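Local coordinates for protein putative polysaccharide binding proteins (DUF1812) (Bacteroides thetaiotaomicron VPI-5482, PDB 3GF8) that is of unknown function but, as a lipoprotein of the FimB/Mfa2 family, probably takes part in fimbrial assembly at the outer membrane, at residues L104-K109 and N213-M218; G179-G182 and S186-D189. All coordinates share one frame; numbering follows the deposited sequence.

Contact 1 (L104-K109 and N213-M218)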
ATOM      1  N   LEU A 104      -3.063 -15.875 -10.368  1.00 31.35           N
ATOM      2  CA  LEU A 104      -2.211 -14.681 -10.333  1.00 31.66           C
ATOM      3  C   LEU A 104      -2.111 -14.165  -8.895  1.00 31.78           C
ATOM      4  O   LEU A 104      -3.125 -13.798  -8.281  1.00 28.10           O
ATOM      5  CB  LEU A 104      -2.773 -13.566 -11.232  1.00 30.89           C
ATOM      6  CG  LEU A 104      -1.856 -12.356 -11.430  1.00 33.51           C
ATOM      7  CD1 LEU A 104      -0.612 -12.834 -12.074  1.00 27.61           C
ATOM      8  CD2 LEU A 104      -2.483 -11.256 -12.274  1.00 31.22           C
ATOM      9  N   LYS A 105      -0.894 -14.163  -8.357  1.00 30.93           N
ATOM     10  CA  LYS A 105      -0.694 -13.754  -6.980  1.00 29.29           C
ATOM     11  C   LYS A 105       0.598 -12.975  -6.920  1.00 28.03           C
ATOM     12  O   LYS A 105       1.511 -13.262  -7.659  1.00 27.77           O
ATOM     13  CB  LYS A 105      -0.595 -14.975  -6.095  1.00 28.31           C
ATOM     14  CG  LYS A 105      -1.758 -15.943  -6.261  1.00 30.58           C
ATOM     15  CD  LYS A 105      -1.627 -17.115  -5.335  1.00 30.80           C
ATOM     16  CE  LYS A 105      -2.884 -17.929  -5.378  1.00 37.85           C
ATOM     17  NZ  LYS A 105      -2.609 -19.259  -4.887  1.00 42.65           N
ATOM     18  N   LEU A 106       0.666 -12.009  -6.016  1.00 26.39           N
ATOM     19  CA  LEU A 106       1.834 -11.176  -5.841  1.00 25.96           C
ATOM     20  C   LEU A 106       2.249 -11.399  -4.397  1.00 26.56           C
ATOM     21  O   LEU A 106       1.421 -11.359  -3.478  1.00 25.27           O
ATOM     22  CB  LEU A 106       1.494  -9.733  -6.141  1.00 25.19           C
ATOM     23  CG  LEU A 106       2.602  -8.657  -6.038  1.00 31.63           C
ATOM     24  CD1 LEU A 106       2.359  -7.504  -6.981  1.00 22.88           C
ATOM     25  CD2 LEU A 106       2.699  -8.143  -4.646  1.00 19.48           C
ATOM     26  N   LYS A 107       3.524 -11.694  -4.194  1.00 25.95           N
ATOM     27  CA  LYS A 107       4.014 -11.919  -2.844  1.00 25.95           C
ATOM     28  C   LYS A 107       5.216 -11.027  -2.572  1.00 25.75           C
ATOM     29  O   LYS A 107       6.149 -10.977  -3.365  1.00 21.51           O
ATOM     30  CB  LYS A 107       4.333 -13.396  -2.627  1.00 25.82           C
ATOM     31  CG  LYS A 107       4.819 -13.669  -1.234  1.00 33.82           C
ATOM     32  CD  LYS A 107       5.237 -15.101  -1.026  1.00 30.45           C
ATOM     33  CE  LYS A 107       4.105 -15.918  -0.408  1.00 42.27           C
ATOM     34  NZ  LYS A 107       4.465 -17.350  -0.248  1.00 42.93           N
ATOM     35  N   LEU A 108       5.170 -10.267  -1.477  1.00 27.40           N
ATOM     36  CA  LEU A 108       6.344  -9.500  -1.038  1.00 26.10           C
ATOM     37  C   LEU A 108       7.436 -10.501  -0.665  1.00 26.16           C
ATOM     38  O   LEU A 108       7.173 -11.454   0.070  1.00 25.63           O
ATOM     39  CB  LEU A 108       6.002  -8.629   0.181  1.00 29.54           C
ATOM     40  CG  LEU A 108       7.086  -7.806   0.867  1.00 24.72           C
ATOM     41  CD1 LEU A 108       7.687  -6.766  -0.070  1.00 26.28           C
ATOM     42  CD2 LEU A 108       6.520  -7.125   2.174  1.00 23.44           C
ATOM     43  N   LYS A 109       8.638 -10.315  -1.205  1.00 23.92           N
ATOM     44  CA  LYS A 109       9.747 -11.199  -0.916  1.00 22.60           C
ATOM     45  C   LYS A 109      10.180 -11.027   0.524  1.00 23.16           C
ATOM     46  O   LYS A 109      10.232  -9.895   1.038  1.00 24.38           O
ATOM     47  CB  LYS A 109      10.925 -10.881  -1.845  1.00 23.11           C
ATOM     48  CG  LYS A 109      10.646 -11.234  -3.329  1.00 29.04           C
ATOM     49  CD  LYS A 109      11.912 -10.988  -4.139  1.00 31.04           C
ATOM     50  CE  LYS A 109      11.726 -11.093  -5.620  1.00 36.93           C
ATOM     51  NZ  LYS A 109      12.843 -10.388  -6.326  1.00 27.54           N
ATOM     52  N   ASN A 213       7.549   1.199   6.171  1.00 25.54           N
ATOM     53  CA  ASN A 213       6.452   0.952   5.230  1.00 26.15           C
ATOM     54  C   ASN A 213       5.815  -0.436   5.340  1.00 24.94           C
ATOM     55  O   ASN A 213       6.414  -1.367   5.820  1.00 26.52           O
ATOM     56  CB  ASN A 213       6.802   1.301   3.759  1.00 22.47           C
ATOM     57  CG  ASN A 213       7.990   0.532   3.170  1.00 25.43           C
ATOM     58  OD1 ASN A 213       8.351   0.762   1.998  1.00 23.13           O
ATOM     59  ND2 ASN A 213       8.628  -0.314   3.948  1.00 18.90           N
ATOM     60  N   THR A 214       4.579  -0.562   4.895  1.00 23.36           N
ATOM     61  CA  THR A 214       3.965  -1.871   4.910  1.00 23.32           C
ATOM     62  C   THR A 214       3.114  -2.046   3.668  1.00 22.73           C
ATOM     63  O   THR A 214       3.008  -1.148   2.842  1.00 23.16           O
ATOM     64  CB  THR A 214       3.120  -2.094   6.200  1.00 21.95           C
ATOM     65  OG1 THR A 214       2.713  -3.464   6.262  1.00 23.73           O
ATOM     66  CG2 THR A 214       1.890  -1.145   6.231  1.00 17.24           C
HETATM   67  N   MSE A 215       2.505  -3.219   3.546  1.00 23.97           N
HETATM   68  CA  MSE A 215       1.586  -3.490   2.442  1.00 23.38           C
HETATM   69  C   MSE A 215       0.200  -2.944   2.891  1.00 23.92           C
HETATM   70  O   MSE A 215       0.160  -2.034   3.702  1.00 23.00           O
HETATM   71  CB  MSE A 215       1.646  -4.985   2.125  1.00 21.49           C
HETATM   72  CG  MSE A 215       3.042  -5.395   1.612  1.00 28.28           C
HETATM   73 SE   MSE A 215       3.203  -5.049  -0.264  0.75 21.48          SE
HETATM   74  CE  MSE A 215       2.046  -6.533  -0.779  1.00 32.51           C
ATOM     75  N   ARG A 216      -0.910  -3.486   2.388  1.00 24.95           N
ATOM     76  CA  ARG A 216      -2.216  -2.849   2.503  1.00 22.45           C
ATOM     77  C   ARG A 216      -2.653  -2.721   3.929  1.00 23.50           C
ATOM     78  O   ARG A 216      -2.457  -3.669   4.729  1.00 22.34           O
ATOM     79  CB  ARG A 216      -3.277  -3.647   1.761  1.00 25.91           C
ATOM     80  CG  ARG A 216      -3.033  -3.716   0.244  1.00 24.94           C
ATOM     81  CD  ARG A 216      -4.260  -4.213  -0.473  1.00 20.38           C
ATOM     82  NE  ARG A 216      -5.303  -3.198  -0.444  1.00 27.52           N
ATOM     83  CZ  ARG A 216      -6.611  -3.436  -0.536  1.00 25.51           C
ATOM     84  NH1 ARG A 216      -7.085  -4.669  -0.623  1.00 30.57           N
ATOM     85  NH2 ARG A 216      -7.461  -2.435  -0.522  1.00 26.83           N
ATOM     86  N   LEU A 217      -3.189  -1.539   4.262  1.00 21.28           N
ATOM     87  CA  LEU A 217      -3.892  -1.341   5.538  1.00 24.14           C
ATOM     88  C   LEU A 217      -5.378  -1.630   5.323  1.00 25.71           C
ATOM     89  O   LEU A 217      -6.024  -0.979   4.527  1.00 26.18           O
ATOM     90  CB  LEU A 217      -3.660   0.074   6.092  1.00 25.03           C
ATOM     91  CG  LEU A 217      -2.179   0.357   6.412  1.00 23.17           C
ATOM     92  CD1 LEU A 217      -1.893   1.844   6.500  1.00 20.96           C
ATOM     93  CD2 LEU A 217      -1.750  -0.381   7.688  1.00 21.11           C
HETATM   94  N   MSE A 218      -5.889  -2.642   6.024  1.00 26.53           N
HETATM   95  CA  MSE A 218      -7.260  -3.146   5.865  1.00 25.68           C
HETATM   96  C   MSE A 218      -8.136  -2.851   7.087  1.00 28.52           C
HETATM   97  O   MSE A 218      -7.746  -3.077   8.255  1.00 28.07           O
HETATM   98  CB  MSE A 218      -7.237  -4.672   5.639  1.00 21.94           C
HETATM   99  CG  MSE A 218      -6.423  -5.104   4.393  1.00 22.06           C
HETATM  100 SE   MSE A 218      -6.906  -4.223   2.747  0.75 17.88          SE
HETATM  101  CE  MSE A 218      -8.722  -5.010   2.589  1.00 15.91           C
TER
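Met215, a selenomethionine, meets Leu106 and Leu108 through aliphatic groups alone, and the flat group beside it is the guanidinium of Arg216. Over one face of that group lies Met218 SE, 3.3 Å above the plane and over its centre, while NH2 makes a salt bridge with Asp262. Across the contact itself the work is done by one bent side chain. Met215 leaves its backbone with CG anti to the carbonyl carbon (chi1 -64°) and folds again at chi2 and chi3. The bends let two parts of the chain serve two leucines: Met215 CG lies 3.9 Å from Leu108 CD2, and the terminal CE of Met215 reaches to 4.2 Å from Leu106 CD2. The Leu108 and Met215 side chains run in opposite senses as they pass. The backbones stay well apart; the two segments bury 127 Å² between them, and the side-chain atoms that meet are all carbon. Leu106 also packs on Tyr89 and Ile91, Leu108 on Leu193 and Phe195, and Met215 on Leu181. The contact thus sets the middle strand of the small antiparallel sheet 89-91, 105-108, 180-182 against the turn that follows strand 209-214, itself paired with strand 139-158.

Contact 2 (G179-G182 and S186-D189)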
ATOM      1  N   GLY A 179       1.300  -9.612   3.142  1.00 24.10           N
ATOM      2  CA  GLY A 179       2.303  -9.661   2.079  1.00 24.27           C
ATOM      3  C   GLY A 179       1.955 -10.533   0.881  1.00 26.22           C
ATOM      4  O   GLY A 179       2.824 -10.765   0.025  1.00 25.06           O
ATOM      5  N   HIS A 180       0.711 -11.008   0.780  1.00 25.65           N
ATOM      6  CA  HIS A 180       0.330 -11.921  -0.330  1.00 25.85           C
ATOM      7  C   HIS A 180      -1.021 -11.485  -0.929  1.00 26.23           C
ATOM      8  O   HIS A 180      -2.066 -11.649  -0.307  1.00 26.35           O
ATOM      9  CB  HIS A 180       0.276 -13.369   0.176  1.00 25.52           C
ATOM     10  CG  HIS A 180       0.401 -14.413  -0.888  1.00 29.32           C
ATOM     11  ND1 HIS A 180       0.093 -15.736  -0.656  1.00 24.15           N
ATOM     12  CD2 HIS A 180       0.785 -14.335  -2.187  1.00 23.47           C
ATOM     13  CE1 HIS A 180       0.316 -16.432  -1.758  1.00 28.62           C
ATOM     14  NE2 HIS A 180       0.718 -15.604  -2.706  1.00 32.74           N
ATOM     15  N   LEU A 181      -0.985 -10.889  -2.117  1.00 25.45           N
ATOM     16  CA  LEU A 181      -2.185 -10.291  -2.701  1.00 24.48           C
ATOM     17  C   LEU A 181      -2.703 -11.128  -3.873  1.00 25.70           C
ATOM     18  O   LEU A 181      -1.960 -11.490  -4.756  1.00 21.97           O
ATOM     19  CB  LEU A 181      -1.901  -8.853  -3.144  1.00 22.81           C
ATOM     20  CG  LEU A 181      -1.377  -7.942  -2.028  1.00 28.23           C
ATOM     21  CD1 LEU A 181      -1.074  -6.567  -2.541  1.00 25.45           C
ATOM     22  CD2 LEU A 181      -2.367  -7.947  -0.819  1.00 25.75           C
ATOM     23  N   GLY A 182      -4.000 -11.396  -3.869  1.00 27.34           N
ATOM     24  CA  GLY A 182      -4.653 -12.074  -4.970  1.00 26.51           C
ATOM     25  C   GLY A 182      -4.955 -11.153  -6.131  1.00 27.21           C
ATOM     26  O   GLY A 182      -4.768  -9.929  -6.050  1.00 26.91           O
ATOM     27  N   SER A 186      -7.059  -8.857  -2.736  1.00 27.04           N
ATOM     28  CA  SER A 186      -7.339  -9.285  -1.374  1.00 27.11           C
ATOM     29  C   SER A 186      -6.130  -9.964  -0.758  1.00 26.31           C
ATOM     30  O   SER A 186      -5.269 -10.532  -1.449  1.00 25.81           O
ATOM     31  CB  SER A 186      -8.555 -10.219  -1.329  1.00 27.54           C
ATOM     32  OG  SER A 186      -8.276 -11.452  -1.999  1.00 30.31           O
ATOM     33  N   LEU A 187      -6.067  -9.902   0.558  1.00 27.49           N
ATOM     34  CA  LEU A 187      -4.979 -10.531   1.291  1.00 29.31           C
ATOM     35  C   LEU A 187      -5.178 -12.047   1.322  1.00 29.68           C
ATOM     36  O   LEU A 187      -6.143 -12.550   1.874  1.00 30.68           O
ATOM     37  CB  LEU A 187      -4.869  -9.972   2.700  1.00 29.03           C
ATOM     38  CG  LEU A 187      -4.169  -8.617   2.918  1.00 26.80           C
ATOM     39  CD1 LEU A 187      -4.761  -7.565   2.082  1.00 20.28           C
ATOM     40  CD2 LEU A 187      -4.313  -8.261   4.393  1.00 20.05           C
ATOM     41  N   LEU A 188      -4.260 -12.764   0.689  1.00 30.52           N
ATOM     42  CA  LEU A 188      -4.202 -14.219   0.757  1.00 28.99           C
ATOM     43  C   LEU A 188      -3.567 -14.639   2.075  1.00 28.44           C
ATOM     44  O   LEU A 188      -2.947 -13.829   2.770  1.00 27.83           O
ATOM     45  CB  LEU A 188      -3.379 -14.764  -0.425  1.00 26.87           C
ATOM     46  CG  LEU A 188      -3.865 -14.318  -1.805  1.00 25.62           C
ATOM     47  CD1 LEU A 188      -3.037 -14.929  -2.964  1.00 27.29           C
ATOM     48  CD2 LEU A 188      -5.361 -14.654  -1.979  1.00 23.33           C
ATOM     49  N   ASP A 189      -3.712 -15.915   2.409  1.00 28.65           N
ATOM     50  CA  ASP A 189      -3.082 -16.458   3.596  1.00 29.98           C
ATOM     51  C   ASP A 189      -1.576 -16.372   3.390  1.00 27.29           C
ATOM     52  O   ASP A 189      -1.078 -16.569   2.278  1.00 28.88           O
ATOM     53  CB  ASP A 189      -3.521 -17.905   3.846  1.00 32.20           C
ATOM     54  CG  ASP A 189      -4.962 -17.996   4.393  1.00 42.47           C
ATOM     55  OD1 ASP A 189      -5.622 -16.945   4.542  1.00 56.25           O
ATOM     56  OD2 ASP A 189      -5.442 -19.107   4.681  1.00 54.32           O
TER
HETATM   57  O   HOH W   1      -1.535 -11.273   2.692  1.00 25.26           O
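His180 and Leu188 lie opposite one another where the chain doubles back after strand 180-182, and around them the N of His180, Gly182 and Leu188 and the O of His180, Ser186, Leu188 and Asp189 all find partners. The amide N of Leu188 gives a hydrogen bond to His180 O at 2.7 Å. On the other side of the Leu181-Leu187 pair, Gly182 N donates to Ser186 O at 2.9 Å. These two bonds flank Leu181 and Leu187, an antiparallel non-hydrogen-bonded pair in which Leu181 CD2 lies 3.8 Å from Leu187 CD1. Both acceptors take a weaker CA-H contact as well: Leu187 CA approaches His180 O, and Leu181 CA approaches Ser186 O. Beyond the bridge a water takes over: His180 N donates to it at 3.0 Å, and it lies 2.9 Å from Leu188 O, to which it can donate. The imidazole is held too. With CG of His180 anti to the backbone N (chi1 -159°), His180 ND1 gives a long but straight bond to Asp189 O (3.3 Å, 170° at the hydrogen), in the plane of the ring, though tilted from the carbonyl plane. Leu188 CD1 sits over one face, 3.8 Å from the His180 ring centroid and 6° off its normal, a CH-pi contact. Ser186 OG is hydrogen-bonded to Asp184 OD1. The chemistry implies that the returning segment 186-189 is tied to strand 180-182 by backbone bonds and a water, while the long ND1 bond, with Leu188 CD1 over one face, probably helps to set the rotation of the ring.

Overall arrangement
Contacts 1 and 2 share one small sheet: strand 105-108 of contact 1 pairs antiparallel with strand 180-182 of contact 2, through probable hydrogen bonds from Leu181 N to Leu106 O and from Leu108 N to Gly179 O. Their centres are about 7 Å apart, and along the chain contact 2 is nested within the loop that contact 1 closes. Contact 1 is fully buried and joins residues distant in sequence by apolar side chains. Contact 2 is local, lies nearer the surface, and relies on backbone polar groups, a histidine and a water. The two also touch through side chains, Lys105 CD packing 3.5 Å from Leu188 CD1.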